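Local coordinates for hydrogenase maturation protease (Wolinella succinogenes, PDB 3PU6), which probably acts as an endopeptidase that trims the large subunit of a hydrogenase late in its maturation, as in related proteases, at residues K4-C9 and L54-I59; L8-E13 and V61-S66. All coordinates share one frame; numbering follows the deposited sequence.

Interaction 1. Residues K4-C9 and L54-I59; sequences KKVLLC and LAPDVI
Lys-4 O is gripped by two successive amides, Val-58 N at 2.9 Å and Asp-57 N at 2.7 Å. Asp-57 N lies in the carbonyl plane, on a lone pair, while Val-58 N approaches more nearly end-on. This is the start of a parallel strand pair in the central sheet of an alpha/beta fold. The pairing continues with a nearly straight bond of 2.7 Å from Val-6 N to Val-58 O (177° at the hydrogen). Asp-57 doubles the grip on Lys-4: its CG is anti to its own carbonyl carbon (chi1 -66°), which brings OD2 on its anti side within 2.6 Å of Lys-4 N. Val-6 pushes CG2 into the angle between Leu-54 and Pro-56, meeting Leu-54 CD2 at 3.5 Å as the two side chains slide past each other in opposite directions; the same methyl also touches Pro-56 CG, the two side chains crossing at a slant. Beside this apolar patch the Lys-4 chain runs past the end of helix 48-54, where Ala-55 turns the backbone with positive phi. The ammonium would help offset the partial negative charge of the helix end. Lys-4 NZ is 2.9 Å from Leu-54 O, slightly tilted from that carbonyl plane, and also bonds Ala-55 O from well above the plane of that second carbonyl.

Interaction 2. Residues L8-E13 and V61-S66; sequences LCVGNE and VADAMS
Val-10 packs its two methyls against different neighbours across the pair of strands: CG2 lies 4.2 Å from Val-61 CG2, and CG1 rests against the carboxylate of Asp-63, 3.6 Å from OD1. The valines lie side by side and point the same way, and the Asp-63 group crosses Val-10 at a slant. With its CG anti to the backbone N (chi1 -156°), Asp-63 reaches over to the other strand. This is the parallel pairing at the middle of the sheet, and its close part lies at Leu-8 to Val-10. Ala-62 N donates to Leu-8 O at 3.0 Å, and Ala-62 O receives Val-10 N at 3.0 Å, so one residue is held through both its amide and its carbonyl. Leu-8 CD2 extends the same apolar face more loosely, 4.4 Å from Val-61 CG2.

Beyond Val-10 the regular pairing stops, and strand 58-66 diverges after Asp-63. Val-10 O and Asp-63 OD1 sit 3.3 Å apart, but both are acceptors and form no bond; OD1 instead takes a weak bond from Ala-64 N. Gly-11 has phi 137°, where a CB would press against the carbonyl oxygen of Val-10, so the bend calls for glycine. From there the chain leaves the sheet into a partly exposed loop, tied to helix 20-31 by a salt bridge between Glu-13 and Arg-26.

Of the two faces, that of Cys-9 and Ala-62 lies under helix 20-31, touching Ile-22 and Ala-21. Strand 35-41 lies alongside strand 5-10, bonding Cys-9 through Phe-38 and Gly-40, and strand 106-114 flanks 58-66, its Phe-109 touching Val-61.

In the fold
Interactions 1 and 2 are successive parts of one pairing, that of strand 5-10 with strand 58-66, with centres about 16 Å apart. Val-60 bridges them, its backbone bonded to Val-6 and to Leu-8, and Leu-7 CD1 packs on Ala-62 CB at 4.0 Å on the face under helix 20-31. Interaction 1 lies at the N-terminal ends of the strands, its centre about 11 Å from the centre of the chain; the centre of interaction 2 is about 6 Å from it, and that contact runs out at the C-terminal ends. In alpha/beta folds with parallel strands, active sites commonly gather at the C-terminal ends of the strands, so interaction 2 is probably the nearer to any catalytic site.

Interaction 1. Residues K4-C9 and L54-I59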
ATOM      1  N   LYS A   4      -7.949  12.631  -7.820  1.00 36.22           N
ATOM      2  CA  LYS A   4      -8.281  11.224  -7.555  1.00 37.72           C
ATOM      3  C   LYS A   4      -7.146  10.423  -6.932  1.00 36.70           C
ATOM      4  O   LYS A   4      -6.151  10.126  -7.590  1.00 34.98           O
ATOM      5  CB  LYS A   4      -8.738  10.529  -8.832  1.00 37.04           C
ATOM      6  CG  LYS A   4      -9.611  11.383  -9.715  1.00 37.80           C
ATOM      7  CD  LYS A   4     -10.131  10.565 -10.868  1.00 40.69           C
ATOM      8  CE  LYS A   4      -9.870  11.264 -12.176  1.00 42.29           C
ATOM      9  NZ  LYS A   4      -9.779  10.271 -13.278  1.00 41.63           N
ATOM     10  N   LYS A   5      -7.329  10.063  -5.665  1.00 36.96           N
ATOM     11  CA  LYS A   5      -6.307   9.392  -4.876  1.00 35.30           C
ATOM     12  C   LYS A   5      -6.698   7.969  -4.463  1.00 35.26           C
ATOM     13  O   LYS A   5      -7.659   7.773  -3.722  1.00 35.79           O
ATOM     14  CB  LYS A   5      -6.032  10.212  -3.635  1.00 35.62           C
ATOM     15  CG  LYS A   5      -5.697  11.659  -3.930  1.00 37.40           C
ATOM     16  CD  LYS A   5      -5.725  12.478  -2.647  1.00 36.91           C
ATOM     17  CE  LYS A   5      -6.582  13.682  -2.842  1.00 39.03           C
ATOM     18  NZ  LYS A   5      -7.444  13.847  -1.652  1.00 45.68           N
ATOM     19  N   VAL A   6      -5.938   6.984  -4.943  1.00 34.70           N
ATOM     20  CA  VAL A   6      -6.191   5.567  -4.651  1.00 34.85           C
ATOM     21  C   VAL A   6      -5.108   4.942  -3.782  1.00 33.68           C
ATOM     22  O   VAL A   6      -3.922   5.191  -3.975  1.00 33.56           O
ATOM     23  CB  VAL A   6      -6.275   4.705  -5.944  1.00 35.28           C
ATOM     24  CG1 VAL A   6      -6.303   3.223  -5.598  1.00 34.44           C
ATOM     25  CG2 VAL A   6      -7.478   5.077  -6.767  1.00 35.77           C
ATOM     26  N   LEU A   7      -5.531   4.121  -2.832  1.00 33.90           N
ATOM     27  CA  LEU A   7      -4.615   3.317  -2.037  1.00 33.06           C
ATOM     28  C   LEU A   7      -4.884   1.838  -2.288  1.00 32.30           C
ATOM     29  O   LEU A   7      -5.930   1.326  -1.882  1.00 31.64           O
ATOM     30  CB  LEU A   7      -4.783   3.627  -0.544  1.00 33.11           C
ATOM     31  CG  LEU A   7      -4.025   2.716   0.430  1.00 34.55           C
ATOM     32  CD1 LEU A   7      -2.547   2.586   0.025  1.00 31.45           C
ATOM     33  CD2 LEU A   7      -4.172   3.211   1.878  1.00 34.29           C
ATOM     34  N   LEU A   8      -3.944   1.165  -2.957  1.00 31.03           N
ATOM     35  CA  LEU A   8      -4.047  -0.274  -3.225  1.00 31.51           C
ATOM     36  C   LEU A   8      -3.351  -1.107  -2.153  1.00 31.93           C
ATOM     37  O   LEU A   8      -2.134  -1.130  -2.080  1.00 31.35           O
ATOM     38  CB  LEU A   8      -3.487  -0.633  -4.614  1.00 31.56           C
ATOM     39  CG  LEU A   8      -3.454  -2.127  -5.019  1.00 34.40           C
ATOM     40  CD1 LEU A   8      -4.829  -2.781  -5.006  1.00 32.87           C
ATOM     41  CD2 LEU A   8      -2.783  -2.357  -6.379  1.00 35.86           C
ATOM     42  N   CYS A   9      -4.125  -1.807  -1.332  1.00 31.68           N
ATOM     43  CA  CYS A   9      -3.542  -2.580  -0.245  1.00 31.60           C
ATOM     44  C   CYS A   9      -3.319  -4.025  -0.642  1.00 33.44           C
ATOM     45  O   CYS A   9      -4.253  -4.715  -1.054  1.00 32.59           O
ATOM     46  CB  CYS A   9      -4.405  -2.533   1.000  1.00 30.95           C
ATOM     47  SG  CYS A   9      -4.863  -0.896   1.420  1.00 36.58           S
ATOM     48  N   LEU A  54     -11.124   4.155 -13.281  1.00 39.60           N
ATOM     49  CA  LEU A  54     -11.182   5.316 -12.416  1.00 39.39           C
ATOM     50  C   LEU A  54     -10.154   6.390 -12.792  1.00 40.24           C
ATOM     51  O   LEU A  54     -10.330   7.557 -12.469  1.00 41.73           O
ATOM     52  CB  LEU A  54     -10.974   4.857 -10.981  1.00 40.73           C
ATOM     53  CG  LEU A  54     -10.663   5.892  -9.915  1.00 40.59           C
ATOM     54  CD1 LEU A  54     -11.792   6.892  -9.852  1.00 39.67           C
ATOM     55  CD2 LEU A  54     -10.479   5.190  -8.588  1.00 39.30           C
ATOM     56  N   ALA A  55      -9.084   5.978 -13.466  1.00 41.07           N
ATOM     57  CA  ALA A  55      -8.005   6.867 -13.932  1.00 40.25           C
ATOM     58  C   ALA A  55      -7.393   7.786 -12.864  1.00 42.23           C
ATOM     59  O   ALA A  55      -7.231   8.992 -13.090  1.00 41.94           O
ATOM     60  CB  ALA A  55      -8.459   7.670 -15.140  1.00 39.20           C
ATOM     61  N   PRO A  56      -7.003   7.205 -11.714  1.00 42.36           N
ATOM     62  CA  PRO A  56      -6.562   7.990 -10.551  1.00 38.54           C
ATOM     63  C   PRO A  56      -5.476   8.991 -10.916  1.00 37.38           C
ATOM     64  O   PRO A  56      -4.770   8.777 -11.898  1.00 37.75           O
ATOM     65  CB  PRO A  56      -5.983   6.931  -9.601  1.00 37.32           C
ATOM     66  CG  PRO A  56      -6.495   5.627 -10.087  1.00 41.12           C
ATOM     67  CD  PRO A  56      -6.708   5.768 -11.563  1.00 41.01           C
ATOM     68  N   ASP A  57      -5.357  10.066 -10.138  1.00 36.87           N
ATOM     69  CA  ASP A  57      -4.227  10.989 -10.255  1.00 37.06           C
ATOM     70  C   ASP A  57      -3.060  10.425  -9.456  1.00 37.00           C
ATOM     71  O   ASP A  57      -1.903  10.527  -9.857  1.00 36.97           O
ATOM     72  CB  ASP A  57      -4.575  12.374  -9.705  1.00 36.71           C
ATOM     73  CG  ASP A  57      -5.651  13.079 -10.511  1.00 39.23           C
ATOM     74  OD1 ASP A  57      -5.471  13.242 -11.736  1.00 39.92           O
ATOM     75  OD2 ASP A  57      -6.670  13.495  -9.909  1.00 40.10           O
ATOM     76  N   VAL A  58      -3.388   9.828  -8.316  1.00 36.15           N
ATOM     77  CA  VAL A  58      -2.404   9.257  -7.418  1.00 35.54           C
ATOM     78  C   VAL A  58      -2.740   7.822  -6.992  1.00 35.38           C
ATOM     79  O   VAL A  58      -3.821   7.549  -6.485  1.00 34.88           O
ATOM     80  CB  VAL A  58      -2.312  10.092  -6.146  1.00 34.32           C
ATOM     81  CG1 VAL A  58      -1.310   9.488  -5.196  1.00 34.22           C
ATOM     82  CG2 VAL A  58      -1.948  11.504  -6.492  1.00 36.81           C
ATOM     83  N   ILE A  59      -1.788   6.917  -7.176  1.00 35.30           N
ATOM     84  CA  ILE A  59      -1.883   5.570  -6.631  1.00 34.35           C
ATOM     85  C   ILE A  59      -0.778   5.324  -5.607  1.00 32.63           C
ATOM     86  O   ILE A  59       0.404   5.367  -5.918  1.00 31.19           O
ATOM     87  CB  ILE A  59      -1.752   4.477  -7.720  1.00 34.57           C
ATOM     88  CG1 ILE A  59      -2.808   4.666  -8.804  1.00 35.62           C
ATOM     89  CG2 ILE A  59      -1.839   3.097  -7.089  1.00 31.53           C
ATOM     90  CD1 ILE A  59      -2.585   3.802 -10.010  1.00 37.75           C
TER

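Interaction 2. Residues L8-E13 and V61-S66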
ATOM      1  N   LEU A   8      -3.944   1.165  -2.957  1.00 31.03           N
ATOM      2  CA  LEU A   8      -4.047  -0.274  -3.225  1.00 31.51           C
ATOM      3  C   LEU A   8      -3.351  -1.107  -2.153  1.00 31.93           C
ATOM      4  O   LEU A   8      -2.134  -1.130  -2.080  1.00 31.35           O
ATOM      5  CB  LEU A   8      -3.487  -0.633  -4.614  1.00 31.56           C
ATOM      6  CG  LEU A   8      -3.454  -2.127  -5.019  1.00 34.40           C
ATOM      7  CD1 LEU A   8      -4.829  -2.781  -5.006  1.00 32.87           C
ATOM      8  CD2 LEU A   8      -2.783  -2.357  -6.379  1.00 35.86           C
ATOM      9  N   CYS A   9      -4.125  -1.807  -1.332  1.00 31.68           N
ATOM     10  CA  CYS A   9      -3.542  -2.580  -0.245  1.00 31.60           C
ATOM     11  C   CYS A   9      -3.319  -4.025  -0.642  1.00 33.44           C
ATOM     12  O   CYS A   9      -4.253  -4.715  -1.054  1.00 32.59           O
ATOM     13  CB  CYS A   9      -4.405  -2.533   1.000  1.00 30.95           C
ATOM     14  SG  CYS A   9      -4.863  -0.896   1.420  1.00 36.58           S
ATOM     15  N   VAL A  10      -2.062  -4.456  -0.495  1.00 33.52           N
ATOM     16  CA  VAL A  10      -1.598  -5.794  -0.839  1.00 32.75           C
ATOM     17  C   VAL A  10      -1.235  -6.552   0.449  1.00 33.15           C
ATOM     18  O   VAL A  10      -0.820  -5.942   1.435  1.00 31.52           O
ATOM     19  CB  VAL A  10      -0.369  -5.711  -1.785  1.00 32.24           C
ATOM     20  CG1 VAL A  10       0.179  -7.096  -2.117  1.00 31.73           C
ATOM     21  CG2 VAL A  10      -0.724  -4.960  -3.051  1.00 31.50           C
ATOM     22  N   GLY A  11      -1.418  -7.876   0.441  1.00 34.25           N
ATOM     23  CA  GLY A  11      -1.096  -8.712   1.586  1.00 32.69           C
ATOM     24  C   GLY A  11      -2.146  -9.758   1.888  1.00 32.84           C
ATOM     25  O   GLY A  11      -3.228  -9.755   1.309  1.00 35.06           O
ATOM     26  N   ASN A  12      -1.824 -10.631   2.830  1.00 32.51           N
ATOM     27  CA  ASN A  12      -2.617 -11.810   3.152  1.00 32.64           C
ATOM     28  C   ASN A  12      -2.921 -11.831   4.638  1.00 33.39           C
ATOM     29  O   ASN A  12      -2.034 -12.027   5.468  1.00 33.39           O
ATOM     30  CB  ASN A  12      -1.825 -13.061   2.773  1.00 33.34           C
ATOM     31  CG  ASN A  12      -2.632 -14.348   2.890  1.00 33.91           C
ATOM     32  OD1 ASN A  12      -3.540 -14.472   3.712  1.00 33.23           O
ATOM     33  ND2 ASN A  12      -2.265 -15.327   2.084  1.00 33.24           N
ATOM     34  N   GLU A  13      -4.185 -11.636   4.971  1.00 33.91           N
ATOM     35  CA  GLU A  13      -4.597 -11.494   6.355  1.00 33.93           C
ATOM     36  C   GLU A  13      -4.497 -12.781   7.142  1.00 34.40           C
ATOM     37  O   GLU A  13      -4.584 -12.764   8.366  1.00 34.77           O
ATOM     38  CB  GLU A  13      -6.034 -10.988   6.414  1.00 37.34           C
ATOM     39  CG  GLU A  13      -6.188  -9.501   6.149  1.00 36.69           C
ATOM     40  CD  GLU A  13      -7.641  -9.045   6.245  1.00 42.53           C
ATOM     41  OE1 GLU A  13      -8.552  -9.781   5.775  1.00 45.04           O
ATOM     42  OE2 GLU A  13      -7.864  -7.940   6.789  1.00 43.15           O
ATOM     43  N   VAL A  61       0.498   2.254  -3.482  1.00 31.89           N
ATOM     44  CA  VAL A  61       0.434   0.808  -3.335  1.00 31.28           C
ATOM     45  C   VAL A  61       1.183   0.435  -2.068  1.00 29.87           C
ATOM     46  O   VAL A  61       2.373   0.638  -1.985  1.00 30.34           O
ATOM     47  CB  VAL A  61       0.990   0.062  -4.599  1.00 31.46           C
ATOM     48  CG1 VAL A  61       2.349   0.587  -5.003  1.00 31.61           C
ATOM     49  CG2 VAL A  61       1.044  -1.436  -4.370  1.00 30.92           C
ATOM     50  N   ALA A  62       0.467  -0.075  -1.073  1.00 29.81           N
ATOM     51  CA  ALA A  62       1.067  -0.458   0.196  1.00 29.77           C
ATOM     52  C   ALA A  62       1.183  -1.980   0.389  1.00 30.62           C
ATOM     53  O   ALA A  62       0.298  -2.736  -0.005  1.00 30.51           O
ATOM     54  CB  ALA A  62       0.291   0.145   1.329  1.00 27.82           C
ATOM     55  N   ASP A  63       2.278  -2.411   1.019  1.00 30.33           N
ATOM     56  CA  ASP A  63       2.558  -3.837   1.209  1.00 31.06           C
ATOM     57  C   ASP A  63       3.424  -4.080   2.428  1.00 30.51           C
ATOM     58  O   ASP A  63       4.207  -3.230   2.807  1.00 30.21           O
ATOM     59  CB  ASP A  63       3.269  -4.430  -0.017  1.00 30.00           C
ATOM     60  CG  ASP A  63       3.066  -5.935  -0.125  1.00 34.16           C
ATOM     61  OD1 ASP A  63       2.301  -6.487   0.709  1.00 33.38           O
ATOM     62  OD2 ASP A  63       3.651  -6.572  -1.041  1.00 35.92           O
ATOM     63  N   ALA A  64       3.276  -5.249   3.040  1.00 31.07           N
ATOM     64  CA  ALA A  64       4.244  -5.723   4.017  1.00 30.79           C
ATOM     65  C   ALA A  64       5.540  -6.035   3.286  1.00 32.08           C
ATOM     66  O   ALA A  64       5.527  -6.488   2.143  1.00 31.24           O
ATOM     67  CB  ALA A  64       3.733  -6.969   4.714  1.00 29.22           C
HETATM   68  N   MSE A  65       6.671  -5.774   3.925  1.00 32.88           N
HETATM   69  CA  MSE A  65       7.921  -6.316   3.397  1.00 35.93           C
HETATM   70  C   MSE A  65       8.748  -6.907   4.520  1.00 33.81           C
HETATM   71  O   MSE A  65       9.072  -6.235   5.494  1.00 32.91           O
HETATM   72  CB  MSE A  65       8.694  -5.296   2.570  1.00 36.24           C
HETATM   73  CG  MSE A  65       8.687  -3.916   3.152  1.00 36.89           C
HETATM   74 SE   MSE A  65       9.555  -2.664   1.947  1.00 72.37          SE
HETATM   75  CE  MSE A  65      10.197  -1.327   3.263  1.00 35.41           C
ATOM     76  N   SER A  66       9.038  -8.196   4.392  1.00 36.00           N
ATOM     77  CA  SER A  66       9.593  -8.965   5.508  1.00 36.76           C
ATOM     78  C   SER A  66      11.114  -9.091   5.457  1.00 37.93           C
ATOM     79  O   SER A  66      11.744  -8.739   4.455  1.00 36.82           O
ATOM     80  CB  SER A  66       8.920 -10.342   5.646  1.00 35.27           C
ATOM     81  OG  SER A  66       8.692 -10.947   4.382  1.00 38.11           O
TER